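Local coordinates for bifunctional protein PutA (PDB 5UR2) that probably carries out both steps of proline breakdown, a flavin-dependent dehydrogenase oxidising proline and an NAD+-dependent aldehyde dehydrogenase turning glutamate gamma-semialdehyde into glutamate, at residues E121-A126 against M163-W168; G188-V193 against Y265-I270; V662-A667 against W675-M680. One frame throughout, in Å; residues are numbered along the deposited sequence.

Contact 1 (E121-A126 against M163-W168); sequences ESPDEA and MELVTW
Trp168 reaches out from helix 152-173 and brings the six-membered ring of its indole up to Pro123 and Asp124, the first residues of helix 123-135. Its CB bond already aims at the other segment, and with CG anti to the backbone N (chi1 170°) the indole continues in that direction. Going outward, CE3 comes first to the pyrrolidine of Pro123, and CZ3 settles on Pro123 CB at 3.5 Å. At the far end of the ring CH2 runs into backbone, 3.2 Å from Pro123 O, oblique to the ring and not a hydrogen bond. CZ2 then meets the carboxylate of Asp124, whose OD2 lies 4.0 Å from it. That oxygen sits over one face of the indole, toward the rim, and the carboxylate is tilted 30° from the ring plane.

One turn earlier, Leu165 reaches the same proline with CD1, 3.9 Å from Pro123 CB, so the pyrrolidine packs against both a leucine methyl and an aromatic ring. Helix 123-135 runs before strand 138-144, the first of the closed eight-stranded parallel barrel (TIM-barrel clan), and helix 152-173 follows it; Leu165 lies on Val142 and Ile144 of that strand, while Pro123 touches Val406 of strand 400-406. Ser122 OG accepts from Glu125 N at 3.1 Å, an N-cap bond that closes the first turn, in which Pro123 and Asp124 lie.

No hydrogen bond crosses between the two segments. They are joined by van der Waals packing of a tryptophan and a leucine on a proline, with the Asp124 carboxylate over the ring rim, so shape rather than polar pairing sets the fit.

Contact 2 (G188-V193 against Y265-I270); sequences GALPKV and YKFFGI
Pro191 sets the CG-CD edge of its pyrrolidine over one face of the Phe267 ring. Its CD stands 3.5 Å from the ring centroid and only 2° off the normal, a CH-pi contact square over the face, while the adjacent CG comes to 3.5 Å from Phe267 CG. The CG-CD edge thus spans the ring from its centre to the root of the side chain. Phe267 CG is anti to its own carbonyl carbon (chi1 -61°), which turns the ring toward the proline loop. Two lighter touches come in obliquely farther out: Leu190 CD2 at 3.9 Å from Phe267 CE1, its side chain crossing the phenylalanine at about a right angle, and Ala189 O at 3.9 Å from Phe267 CZ. The other face of the ring has Lys266 CB over its centre, so proline and lysine carbons sandwich the phenyl group.

Two residues earlier, Tyr265 joins its OH to Val234 O and its own carbonyl to Arg293 NH2 by hydrogen bonds. The tyrosine ring has Phe267 N above one face, and its CD2 sits 3.5 Å above the middle of the Phe268 ring. In the proline loop, Gly188 N bonds to Asp185 OD1.

Segment 188-193 leads into strand 194-197, and 265-270 holds the start of strand 268-273, in the proline dehydrogenase barrel. Strand 235-238 runs between those two: its Phe235 bonds through the backbone to Val193, its Val236 to Phe267, and the Phe235 side chain touches both Pro191 and Phe267, tying the two segments to the strand between them.

Contact 3 (V662-A667 against W675-M680); sequences VVMKPA and WGLMKM
No ring stands between Met664 and Met678 where they touch; the indole nearby, that of Trp675, turns away from the strand. Lys679 CE lies 3.4 Å above one of its faces, toward the rim, and the indole packs on Val495, Val497 and Val500 as well as on Phe693. The ammonium of that lysine goes on to a salt bridge with Glu505.

The meeting itself is sulfur and methyl. Met664 CG takes the position between backbone N and carbonyl carbon (chi1 59°), and the chain is extended from there, carrying CE over to the helix, where the two methionines cross at a slant. CE ends 3.6 Å from Met678 SD, whose own chain bends at chi2 (59°) to bring the sulfur in. Leu677 adds its CD2, 4.3 Å from Met664 SD. All three side chains are buried; Leu648 of helix 646-657 touches Met664 and Leu677, and Phe693 rests against Met678.

This is the strand-to-helix interface of a beta-alpha-beta unit: strand 661-665 leads into helix 671-684, which returns the chain to the parallel neighbour 691-693, consistent with the Rossmann-type NAD-binding domain of an aldehyde dehydrogenase.

Contacts 1 and 2 lie at the proline dehydrogenase barrel, about 19 Å apart between centres, and contact 3 in the aldehyde dehydrogenase, with about 63 Å from its centre to that of either barrel contact. The first joins helices outside the barrel wall, partly buried, while the second joins, at the surface, the loops that lead into barrel strands. Both bring a proline to an aromatic ring, over the face in contact 2, and with CB against ring carbons in contact 1, where a carboxylate shares the ring. Contact 3, fully buried between strand and helix, is made by unbranched methionine chains and a leucine instead. None has a hydrogen bond between its segments.

Contact 1 (E121-A126 against M163-W168)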
ATOM      1  N   GLU B 121     -21.544  51.926 -10.912  1.00 50.62           N
ATOM      2  CA  GLU B 121     -21.578  51.386  -9.556  1.00 49.30           C
ATOM      3  C   GLU B 121     -22.924  51.598  -8.878  1.00 44.51           C
ATOM      4  O   GLU B 121     -23.209  50.940  -7.871  1.00 49.25           O
ATOM      5  CB  GLU B 121     -20.496  52.024  -8.683  1.00 57.04           C
ATOM      6  CG  GLU B 121     -19.080  51.586  -8.961  1.00 66.04           C
ATOM      7  CD  GLU B 121     -18.140  51.931  -7.807  1.00 78.30           C
ATOM      8  OE1 GLU B 121     -16.959  51.528  -7.862  1.00 83.61           O
ATOM      9  OE2 GLU B 121     -18.585  52.596  -6.842  1.00 79.26           O
ATOM     10  N   SER B 122     -23.732  52.516  -9.379  1.00 43.84           N
ATOM     11  CA  SER B 122     -25.030  52.831  -8.813  1.00 44.87           C
ATOM     12  C   SER B 122     -25.984  53.172  -9.944  1.00 48.19           C
ATOM     13  O   SER B 122     -25.549  53.534 -11.045  1.00 50.04           O
ATOM     14  CB  SER B 122     -24.928  54.016  -7.844  1.00 48.10           C
ATOM     15  OG  SER B 122     -24.539  55.196  -8.535  1.00 53.88           O
ATOM     16  N   PRO B 123     -27.293  53.095  -9.700  1.00 42.80           N
ATOM     17  CA  PRO B 123     -28.238  53.527 -10.738  1.00 42.66           C
ATOM     18  C   PRO B 123     -28.007  54.955 -11.183  1.00 44.28           C
ATOM     19  O   PRO B 123     -28.122  55.244 -12.379  1.00 38.76           O
ATOM     20  CB  PRO B 123     -29.599  53.343 -10.058  1.00 40.05           C
ATOM     21  CG  PRO B 123     -29.361  52.203  -9.115  1.00 43.00           C
ATOM     22  CD  PRO B 123     -27.968  52.398  -8.591  1.00 39.23           C
ATOM     23  N   ASP B 124     -27.638  55.846 -10.259  1.00 48.15           N
ATOM     24  CA  ASP B 124     -27.352  57.230 -10.628  1.00 51.87           C
ATOM     25  C   ASP B 124     -26.178  57.311 -11.597  1.00 46.98           C
ATOM     26  O   ASP B 124     -26.239  58.026 -12.605  1.00 39.94           O
ATOM     27  CB  ASP B 124     -27.078  58.064  -9.374  1.00 56.59           C
ATOM     28  CG  ASP B 124     -28.348  58.599  -8.747  1.00 64.32           C
ATOM     29  OD1 ASP B 124     -28.624  59.808  -8.905  1.00 70.56           O
ATOM     30  OD2 ASP B 124     -29.084  57.808  -8.113  1.00 66.61           O
ATOM     31  N   GLU B 125     -25.100  56.569 -11.310  1.00 45.95           N
ATOM     32  CA  GLU B 125     -23.949  56.592 -12.202  1.00 43.66           C
ATOM     33  C   GLU B 125     -24.282  55.958 -13.551  1.00 46.35           C
ATOM     34  O   GLU B 125     -23.790  56.425 -14.588  1.00 45.06           O
ATOM     35  CB  GLU B 125     -22.752  55.894 -11.538  1.00 35.58           C
ATOM     36  N   ALA B 126     -25.163  54.941 -13.564  1.00 37.78           N
ATOM     37  CA  ALA B 126     -25.470  54.204 -14.794  1.00 37.33           C
ATOM     38  C   ALA B 126     -26.397  54.970 -15.731  1.00 40.93           C
ATOM     39  O   ALA B 126     -26.365  54.743 -16.948  1.00 39.97           O
ATOM     40  CB  ALA B 126     -26.104  52.850 -14.465  1.00 29.50           C
ATOM     41  N   MET B 163     -36.963  47.730  -5.580  1.00 31.17           N
ATOM     42  CA  MET B 163     -38.109  48.631  -5.469  1.00 33.70           C
ATOM     43  C   MET B 163     -37.697  50.072  -5.750  1.00 35.68           C
ATOM     44  O   MET B 163     -38.398  50.795  -6.459  1.00 37.23           O
ATOM     45  CB  MET B 163     -38.747  48.520  -4.083  1.00 33.72           C
ATOM     46  CG  MET B 163     -39.330  47.145  -3.703  1.00 32.17           C
ATOM     47  SD  MET B 163     -40.746  46.606  -4.696  1.00 33.88           S
ATOM     48  CE  MET B 163     -42.083  47.591  -4.028  1.00 38.61           C
ATOM     49  N   GLU B 164     -36.554  50.506  -5.205  1.00 40.21           N
ATOM     50  CA  GLU B 164     -36.088  51.865  -5.467  1.00 44.68           C
ATOM     51  C   GLU B 164     -35.675  52.035  -6.922  1.00 39.51           C
ATOM     52  O   GLU B 164     -35.961  53.072  -7.531  1.00 36.17           O
ATOM     53  CB  GLU B 164     -34.921  52.219  -4.545  1.00 52.07           C
ATOM     54  CG  GLU B 164     -35.308  52.431  -3.095  1.00 64.59           C
ATOM     55  CD  GLU B 164     -34.138  52.212  -2.147  1.00 74.09           C
ATOM     56  OE1 GLU B 164     -32.997  52.082  -2.644  1.00 75.81           O
ATOM     57  OE2 GLU B 164     -34.362  52.162  -0.913  1.00 77.84           O
ATOM     58  N   LEU B 165     -34.999  51.031  -7.496  1.00 38.04           N
ATOM     59  CA  LEU B 165     -34.566  51.125  -8.889  1.00 34.25           C
ATOM     60  C   LEU B 165     -35.754  51.301  -9.821  1.00 36.62           C
ATOM     61  O   LEU B 165     -35.744  52.181 -10.688  1.00 36.02           O
ATOM     62  CB  LEU B 165     -33.754  49.895  -9.300  1.00 27.69           C
ATOM     63  CG  LEU B 165     -33.405  49.856 -10.799  1.00 34.61           C
ATOM     64  CD1 LEU B 165     -32.467  50.987 -11.169  1.00 38.92           C
ATOM     65  CD2 LEU B 165     -32.785  48.530 -11.205  1.00 32.90           C
ATOM     66  N   VAL B 166     -36.788  50.469  -9.655  1.00 30.88           N
ATOM     67  CA  VAL B 166     -37.934  50.514 -10.562  1.00 33.11           C
ATOM     68  C   VAL B 166     -38.652  51.858 -10.460  1.00 37.54           C
ATOM     69  O   VAL B 166     -38.995  52.473 -11.474  1.00 37.20           O
ATOM     70  CB  VAL B 166     -38.889  49.342 -10.281  1.00 33.19           C
ATOM     71  CG1 VAL B 166     -40.201  49.541 -11.022  1.00 36.84           C
ATOM     72  CG2 VAL B 166     -38.235  48.042 -10.683  1.00 32.21           C
ATOM     73  N   THR B 167     -38.887  52.336  -9.234  1.00 41.02           N
ATOM     74  CA  THR B 167     -39.591  53.606  -9.064  1.00 39.70           C
ATOM     75  C   THR B 167     -38.788  54.747  -9.676  1.00 41.95           C
ATOM     76  O   THR B 167     -39.320  55.572 -10.428  1.00 45.19           O
ATOM     77  CB  THR B 167     -39.877  53.862  -7.579  1.00 46.60           C
ATOM     78  OG1 THR B 167     -40.727  52.827  -7.065  1.00 45.81           O
ATOM     79  CG2 THR B 167     -40.578  55.219  -7.377  1.00 43.22           C
ATOM     80  N   TRP B 168     -37.492  54.785  -9.386  1.00 45.50           N
ATOM     81  CA  TRP B 168     -36.649  55.898  -9.809  1.00 44.96           C
ATOM     82  C   TRP B 168     -36.399  55.901 -11.323  1.00 39.26           C
ATOM     83  O   TRP B 168     -36.399  56.966 -11.950  1.00 32.32           O
ATOM     84  CB  TRP B 168     -35.345  55.838  -9.016  1.00 42.69           C
ATOM     85  CG  TRP B 168     -34.304  56.747  -9.479  1.00 45.40           C
ATOM     86  CD1 TRP B 168     -34.132  58.047  -9.114  1.00 47.31           C
ATOM     87  CD2 TRP B 168     -33.245  56.433 -10.382  1.00 47.57           C
ATOM     88  NE1 TRP B 168     -33.031  58.568  -9.744  1.00 54.04           N
ATOM     89  CE2 TRP B 168     -32.466  57.598 -10.530  1.00 52.11           C
ATOM     90  CE3 TRP B 168     -32.875  55.276 -11.080  1.00 47.70           C
ATOM     91  CZ2 TRP B 168     -31.340  57.647 -11.355  1.00 54.05           C
ATOM     92  CZ3 TRP B 168     -31.760  55.323 -11.901  1.00 51.94           C
ATOM     93  CH2 TRP B 168     -31.004  56.504 -12.033  1.00 54.60           C
TER

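Contact 2 (G188-V193 against Y265-I270)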
ATOM      1  N   GLY B 188     -47.309  47.551 -30.889  1.00 52.01           N
ATOM      2  CA  GLY B 188     -47.555  48.825 -30.232  1.00 44.83           C
ATOM      3  C   GLY B 188     -46.360  49.284 -29.430  1.00 46.94           C
ATOM      4  O   GLY B 188     -45.213  48.968 -29.760  1.00 49.22           O
ATOM      5  N   ALA B 189     -46.642  50.062 -28.389  1.00 46.26           N
ATOM      6  CA  ALA B 189     -45.589  50.599 -27.540  1.00 46.15           C
ATOM      7  C   ALA B 189     -44.975  49.512 -26.663  1.00 38.11           C
ATOM      8  O   ALA B 189     -45.637  48.548 -26.268  1.00 38.99           O
ATOM      9  CB  ALA B 189     -46.131  51.723 -26.656  1.00 42.46           C
ATOM     10  N   LEU B 190     -43.689  49.685 -26.353  1.00 36.11           N
ATOM     11  CA  LEU B 190     -42.956  48.829 -25.430  1.00 38.86           C
ATOM     12  C   LEU B 190     -42.500  49.629 -24.218  1.00 40.73           C
ATOM     13  O   LEU B 190     -42.282  50.844 -24.311  1.00 36.12           O
ATOM     14  CB  LEU B 190     -41.723  48.206 -26.095  1.00 37.53           C
ATOM     15  CG  LEU B 190     -41.947  47.304 -27.304  1.00 39.79           C
ATOM     16  CD1 LEU B 190     -40.615  46.868 -27.896  1.00 41.28           C
ATOM     17  CD2 LEU B 190     -42.777  46.110 -26.894  1.00 39.87           C
ATOM     18  N   PRO B 191     -42.307  48.975 -23.077  1.00 36.15           N
ATOM     19  CA  PRO B 191     -41.736  49.686 -21.933  1.00 34.07           C
ATOM     20  C   PRO B 191     -40.370  50.247 -22.294  1.00 37.68           C
ATOM     21  O   PRO B 191     -39.573  49.592 -22.969  1.00 45.79           O
ATOM     22  CB  PRO B 191     -41.648  48.604 -20.853  1.00 40.87           C
ATOM     23  CG  PRO B 191     -42.676  47.585 -21.266  1.00 36.09           C
ATOM     24  CD  PRO B 191     -42.689  47.592 -22.746  1.00 32.71           C
ATOM     25  N   LYS B 192     -40.122  51.491 -21.876  1.00 35.77           N
ATOM     26  CA  LYS B 192     -38.799  52.079 -22.035  1.00 34.82           C
ATOM     27  C   LYS B 192     -37.830  51.646 -20.940  1.00 39.68           C
ATOM     28  O   LYS B 192     -36.618  51.846 -21.094  1.00 37.31           O
ATOM     29  CB  LYS B 192     -38.891  53.602 -22.035  1.00 30.28           C
ATOM     30  CG  LYS B 192     -39.575  54.178 -23.241  1.00 32.42           C
ATOM     31  CD  LYS B 192     -39.656  55.685 -23.109  1.00 35.45           C
ATOM     32  CE  LYS B 192     -40.588  56.268 -24.140  1.00 36.19           C
ATOM     33  NZ  LYS B 192     -41.976  56.094 -23.636  1.00 41.89           N
ATOM     34  N   VAL B 193     -38.330  51.061 -19.851  1.00 32.95           N
ATOM     35  CA  VAL B 193     -37.517  50.659 -18.712  1.00 32.36           C
ATOM     36  C   VAL B 193     -37.718  49.169 -18.485  1.00 33.03           C
ATOM     37  O   VAL B 193     -38.853  48.684 -18.484  1.00 39.01           O
ATOM     38  CB  VAL B 193     -37.873  51.457 -17.445  1.00 34.54           C
ATOM     39  CG1 VAL B 193     -37.117  50.897 -16.234  1.00 37.21           C
ATOM     40  CG2 VAL B 193     -37.564  52.921 -17.645  1.00 29.53           C
ATOM     41  N   TYR B 265     -50.806  41.115 -17.966  1.00 32.02           N
ATOM     42  CA  TYR B 265     -49.628  41.922 -18.261  1.00 34.39           C
ATOM     43  C   TYR B 265     -48.669  41.132 -19.145  1.00 32.60           C
ATOM     44  O   TYR B 265     -48.302  40.003 -18.810  1.00 33.43           O
ATOM     45  CB  TYR B 265     -48.937  42.351 -16.967  1.00 38.09           C
ATOM     46  CG  TYR B 265     -47.939  43.476 -17.136  1.00 37.50           C
ATOM     47  CD1 TYR B 265     -48.344  44.732 -17.587  1.00 35.13           C
ATOM     48  CD2 TYR B 265     -46.592  43.297 -16.800  1.00 28.71           C
ATOM     49  CE1 TYR B 265     -47.430  45.772 -17.726  1.00 37.87           C
ATOM     50  CE2 TYR B 265     -45.675  44.330 -16.940  1.00 26.03           C
ATOM     51  CZ  TYR B 265     -46.099  45.564 -17.399  1.00 36.17           C
ATOM     52  OH  TYR B 265     -45.188  46.592 -17.529  1.00 36.41           O
ATOM     53  N   LYS B 266     -48.269  41.728 -20.267  1.00 30.62           N
ATOM     54  CA  LYS B 266     -47.405  41.070 -21.240  1.00 33.53           C
ATOM     55  C   LYS B 266     -45.916  41.195 -20.929  1.00 34.70           C
ATOM     56  O   LYS B 266     -45.133  40.349 -21.373  1.00 37.36           O
ATOM     57  CB  LYS B 266     -47.642  41.654 -22.639  1.00 34.42           C
ATOM     58  CG  LYS B 266     -49.000  41.359 -23.236  1.00 43.43           C
ATOM     59  CD  LYS B 266     -49.046  41.750 -24.720  1.00 44.13           C
ATOM     60  CE  LYS B 266     -48.905  43.239 -24.911  1.00 45.35           C
ATOM     61  NZ  LYS B 266     -49.080  43.575 -26.344  1.00 54.02           N
ATOM     62  N   PHE B 267     -45.512  42.179 -20.136  1.00 34.45           N
ATOM     63  CA  PHE B 267     -44.107  42.578 -20.031  1.00 31.63           C
ATOM     64  C   PHE B 267     -43.432  42.020 -18.780  1.00 25.07           C
ATOM     65  O   PHE B 267     -42.781  42.708 -17.995  1.00 29.99           O
ATOM     66  CB  PHE B 267     -44.031  44.091 -20.116  1.00 25.69           C
ATOM     67  CG  PHE B 267     -44.567  44.604 -21.414  1.00 26.13           C
ATOM     68  CD1 PHE B 267     -44.091  44.096 -22.611  1.00 25.92           C
ATOM     69  CD2 PHE B 267     -45.627  45.488 -21.447  1.00 34.50           C
ATOM     70  CE1 PHE B 267     -44.599  44.535 -23.825  1.00 36.98           C
ATOM     71  CE2 PHE B 267     -46.147  45.931 -22.664  1.00 36.32           C
ATOM     72  CZ  PHE B 267     -45.631  45.448 -23.856  1.00 34.11           C
ATOM     73  N   PHE B 268     -43.616  40.719 -18.605  1.00 24.02           N
ATOM     74  CA  PHE B 268     -42.818  39.883 -17.721  1.00 26.54           C
ATOM     75  C   PHE B 268     -42.060  38.891 -18.589  1.00 30.36           C
ATOM     76  O   PHE B 268     -42.583  38.424 -19.606  1.00 27.89           O
ATOM     77  CB  PHE B 268     -43.692  39.111 -16.725  1.00 23.29           C
ATOM     78  CG  PHE B 268     -44.388  39.974 -15.703  1.00 29.91           C
ATOM     79  CD1 PHE B 268     -43.697  40.943 -14.996  1.00 33.77           C
ATOM     80  CD2 PHE B 268     -45.731  39.785 -15.427  1.00 24.32           C
ATOM     81  CE1 PHE B 268     -44.341  41.710 -14.029  1.00 33.95           C
ATOM     82  CE2 PHE B 268     -46.382  40.549 -14.470  1.00 29.39           C
ATOM     83  CZ  PHE B 268     -45.688  41.513 -13.770  1.00 30.77           C
ATOM     84  N   GLY B 269     -40.832  38.563 -18.192  1.00 34.32           N
ATOM     85  CA  GLY B 269     -40.033  37.621 -18.947  1.00 23.52           C
ATOM     86  C   GLY B 269     -39.295  36.658 -18.041  1.00 26.21           C
ATOM     87  O   GLY B 269     -38.993  36.956 -16.880  1.00 21.57           O
ATOM     88  N   ILE B 270     -38.973  35.500 -18.618  1.00 27.90           N
ATOM     89  CA  ILE B 270     -38.236  34.428 -17.954  1.00 26.67           C
ATOM     90  C   ILE B 270     -37.128  33.982 -18.903  1.00 28.85           C
ATOM     91  O   ILE B 270     -37.266  34.058 -20.133  1.00 20.90           O
ATOM     92  CB  ILE B 270     -39.171  33.243 -17.562  1.00 24.70           C
ATOM     93  CG1 ILE B 270     -38.448  32.115 -16.803  1.00 22.14           C
ATOM     94  CG2 ILE B 270     -39.813  32.650 -18.795  1.00 25.05           C
ATOM     95  CD1 ILE B 270     -38.053  32.401 -15.384  1.00 24.35           C
TER

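Contact 3 (V662-A667 against W675-M680)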
ATOM      1  N   VAL B 662     -17.769 -10.468  14.979  1.00 19.80           N
ATOM      2  CA  VAL B 662     -18.123  -9.174  15.555  1.00 17.06           C
ATOM      3  C   VAL B 662     -19.170  -9.331  16.650  1.00 15.68           C
ATOM      4  O   VAL B 662     -20.148 -10.065  16.492  1.00 16.30           O
ATOM      5  CB  VAL B 662     -18.662  -8.219  14.465  1.00 15.39           C
ATOM      6  CG1 VAL B 662     -19.207  -6.952  15.104  1.00 18.36           C
ATOM      7  CG2 VAL B 662     -17.578  -7.896  13.449  1.00 20.01           C
ATOM      8  N   VAL B 663     -18.965  -8.632  17.766  1.00 17.51           N
ATOM      9  CA  VAL B 663     -20.029  -8.330  18.714  1.00 16.78           C
ATOM     10  C   VAL B 663     -20.188  -6.816  18.693  1.00 20.83           C
ATOM     11  O   VAL B 663     -19.256  -6.088  19.058  1.00 18.64           O
ATOM     12  CB  VAL B 663     -19.720  -8.818  20.130  1.00 20.94           C
ATOM     13  CG1 VAL B 663     -20.895  -8.461  21.055  1.00 17.12           C
ATOM     14  CG2 VAL B 663     -19.430 -10.317  20.133  1.00 20.16           C
ATOM     15  N   MET B 664     -21.334  -6.333  18.238  1.00 19.04           N
ATOM     16  CA  MET B 664     -21.553  -4.896  18.169  1.00 21.87           C
ATOM     17  C   MET B 664     -22.468  -4.469  19.313  1.00 25.20           C
ATOM     18  O   MET B 664     -23.507  -5.092  19.560  1.00 16.83           O
ATOM     19  CB  MET B 664     -22.116  -4.469  16.811  1.00 18.33           C
ATOM     20  CG  MET B 664     -23.440  -5.102  16.415  1.00 25.43           C
ATOM     21  SD  MET B 664     -24.096  -4.241  14.967  1.00 26.80           S
ATOM     22  CE  MET B 664     -25.043  -5.519  14.181  1.00 23.98           C
ATOM     23  N   LYS B 665     -22.036  -3.429  20.032  1.00 20.59           N
ATOM     24  CA  LYS B 665     -22.729  -2.822  21.161  1.00 22.22           C
ATOM     25  C   LYS B 665     -23.115  -1.409  20.746  1.00 24.31           C
ATOM     26  O   LYS B 665     -22.319  -0.472  20.892  1.00 23.83           O
ATOM     27  CB  LYS B 665     -21.818  -2.799  22.392  1.00 22.08           C
ATOM     28  CG  LYS B 665     -22.537  -2.963  23.719  1.00 18.12           C
ATOM     29  CD  LYS B 665     -23.540  -1.861  23.979  1.00 21.56           C
ATOM     30  CE  LYS B 665     -22.846  -0.539  24.256  1.00 23.59           C
ATOM     31  NZ  LYS B 665     -23.810   0.567  24.539  1.00 26.82           N
ATOM     32  N   PRO B 666     -24.311  -1.202  20.218  1.00 22.52           N
ATOM     33  CA  PRO B 666     -24.687   0.134  19.738  1.00 19.16           C
ATOM     34  C   PRO B 666     -24.977   1.083  20.892  1.00 22.33           C
ATOM     35  O   PRO B 666     -25.227   0.676  22.029  1.00 24.14           O
ATOM     36  CB  PRO B 666     -25.957  -0.136  18.922  1.00 20.12           C
ATOM     37  CG  PRO B 666     -26.590  -1.325  19.663  1.00 20.04           C
ATOM     38  CD  PRO B 666     -25.411  -2.178  20.107  1.00 17.37           C
ATOM     39  N   ALA B 667     -24.947   2.373  20.574  1.00 22.80           N
ATOM     40  CA  ALA B 667     -25.303   3.411  21.538  1.00 24.61           C
ATOM     41  C   ALA B 667     -26.786   3.341  21.911  1.00 23.53           C
ATOM     42  O   ALA B 667     -27.643   3.119  21.054  1.00 30.11           O
ATOM     43  CB  ALA B 667     -24.972   4.788  20.956  1.00 26.36           C
ATOM     44  N   TRP B 675     -30.611  -1.790  15.120  1.00 17.44           N
ATOM     45  CA  TRP B 675     -31.498  -2.929  14.921  1.00 18.86           C
ATOM     46  C   TRP B 675     -31.812  -3.106  13.442  1.00 22.40           C
ATOM     47  O   TRP B 675     -31.736  -4.222  12.911  1.00 21.31           O
ATOM     48  CB  TRP B 675     -32.749  -2.705  15.769  1.00 19.51           C
ATOM     49  CG  TRP B 675     -33.977  -3.546  15.532  1.00 22.84           C
ATOM     50  CD1 TRP B 675     -35.151  -3.125  14.969  1.00 22.22           C
ATOM     51  CD2 TRP B 675     -34.191  -4.906  15.936  1.00 26.37           C
ATOM     52  NE1 TRP B 675     -36.080  -4.146  14.985  1.00 22.44           N
ATOM     53  CE2 TRP B 675     -35.513  -5.249  15.571  1.00 28.23           C
ATOM     54  CE3 TRP B 675     -33.390  -5.871  16.566  1.00 28.15           C
ATOM     55  CZ2 TRP B 675     -36.048  -6.521  15.802  1.00 32.08           C
ATOM     56  CZ3 TRP B 675     -33.927  -7.132  16.801  1.00 29.82           C
ATOM     57  CH2 TRP B 675     -35.241  -7.447  16.411  1.00 34.00           C
ATOM     58  N   GLY B 676     -32.081  -1.999  12.743  1.00 20.42           N
ATOM     59  CA  GLY B 676     -32.239  -2.078  11.303  1.00 16.29           C
ATOM     60  C   GLY B 676     -31.004  -2.632  10.614  1.00 26.30           C
ATOM     61  O   GLY B 676     -31.114  -3.440   9.688  1.00 25.17           O
ATOM     62  N   LEU B 677     -29.807  -2.232  11.073  1.00 18.55           N
ATOM     63  CA  LEU B 677     -28.582  -2.776  10.484  1.00 15.26           C
ATOM     64  C   LEU B 677     -28.497  -4.284  10.676  1.00 20.30           C
ATOM     65  O   LEU B 677     -28.146  -5.018   9.741  1.00 22.79           O
ATOM     66  CB  LEU B 677     -27.338  -2.092  11.068  1.00 16.98           C
ATOM     67  CG  LEU B 677     -25.988  -2.661  10.592  1.00 17.29           C
ATOM     68  CD1 LEU B 677     -25.743  -2.466   9.088  1.00 15.89           C
ATOM     69  CD2 LEU B 677     -24.814  -2.071  11.378  1.00 17.85           C
ATOM     70  N   MET B 678     -28.816  -4.767  11.880  1.00 18.55           N
ATOM     71  CA  MET B 678     -28.726  -6.203  12.141  1.00 18.44           C
ATOM     72  C   MET B 678     -29.693  -6.994  11.258  1.00 18.84           C
ATOM     73  O   MET B 678     -29.352  -8.076  10.759  1.00 21.99           O
ATOM     74  CB  MET B 678     -28.999  -6.478  13.625  1.00 20.50           C
ATOM     75  CG  MET B 678     -28.785  -7.936  14.029  1.00 20.14           C
ATOM     76  SD  MET B 678     -27.116  -8.477  13.712  1.00 25.15           S
ATOM     77  CE  MET B 678     -27.310 -10.258  13.755  1.00 20.52           C
ATOM     78  N   LYS B 679     -30.900  -6.466  11.042  1.00 16.28           N
ATOM     79  CA  LYS B 679     -31.881  -7.158  10.206  1.00 19.03           C
ATOM     80  C   LYS B 679     -31.400  -7.259   8.764  1.00 23.52           C
ATOM     81  O   LYS B 679     -31.662  -8.259   8.076  1.00 19.12           O
ATOM     82  CB  LYS B 679     -33.230  -6.431  10.282  1.00 19.82           C
ATOM     83  CG  LYS B 679     -33.951  -6.680  11.607  1.00 29.08           C
ATOM     84  CD  LYS B 679     -34.102  -8.189  11.826  1.00 39.85           C
ATOM     85  CE  LYS B 679     -34.418  -8.558  13.264  1.00 44.13           C
ATOM     86  NZ  LYS B 679     -34.157 -10.020  13.510  1.00 45.66           N
ATOM     87  N   MET B 680     -30.725  -6.213   8.280  1.00 15.67           N
ATOM     88  CA  MET B 680     -30.173  -6.242   6.935  1.00 23.17           C
ATOM     89  C   MET B 680     -28.989  -7.197   6.862  1.00 21.20           C
ATOM     90  O   MET B 680     -28.826  -7.921   5.871  1.00 23.19           O
ATOM     91  CB  MET B 680     -29.759  -4.828   6.500  1.00 19.11           C
ATOM     92  CG  MET B 680     -30.893  -3.808   6.470  1.00 24.30           C
ATOM     93  SD  MET B 680     -30.446  -2.224   5.714  1.00 24.80           S
ATOM     94  CE  MET B 680     -29.357  -1.483   6.925  1.00 22.02           C
TER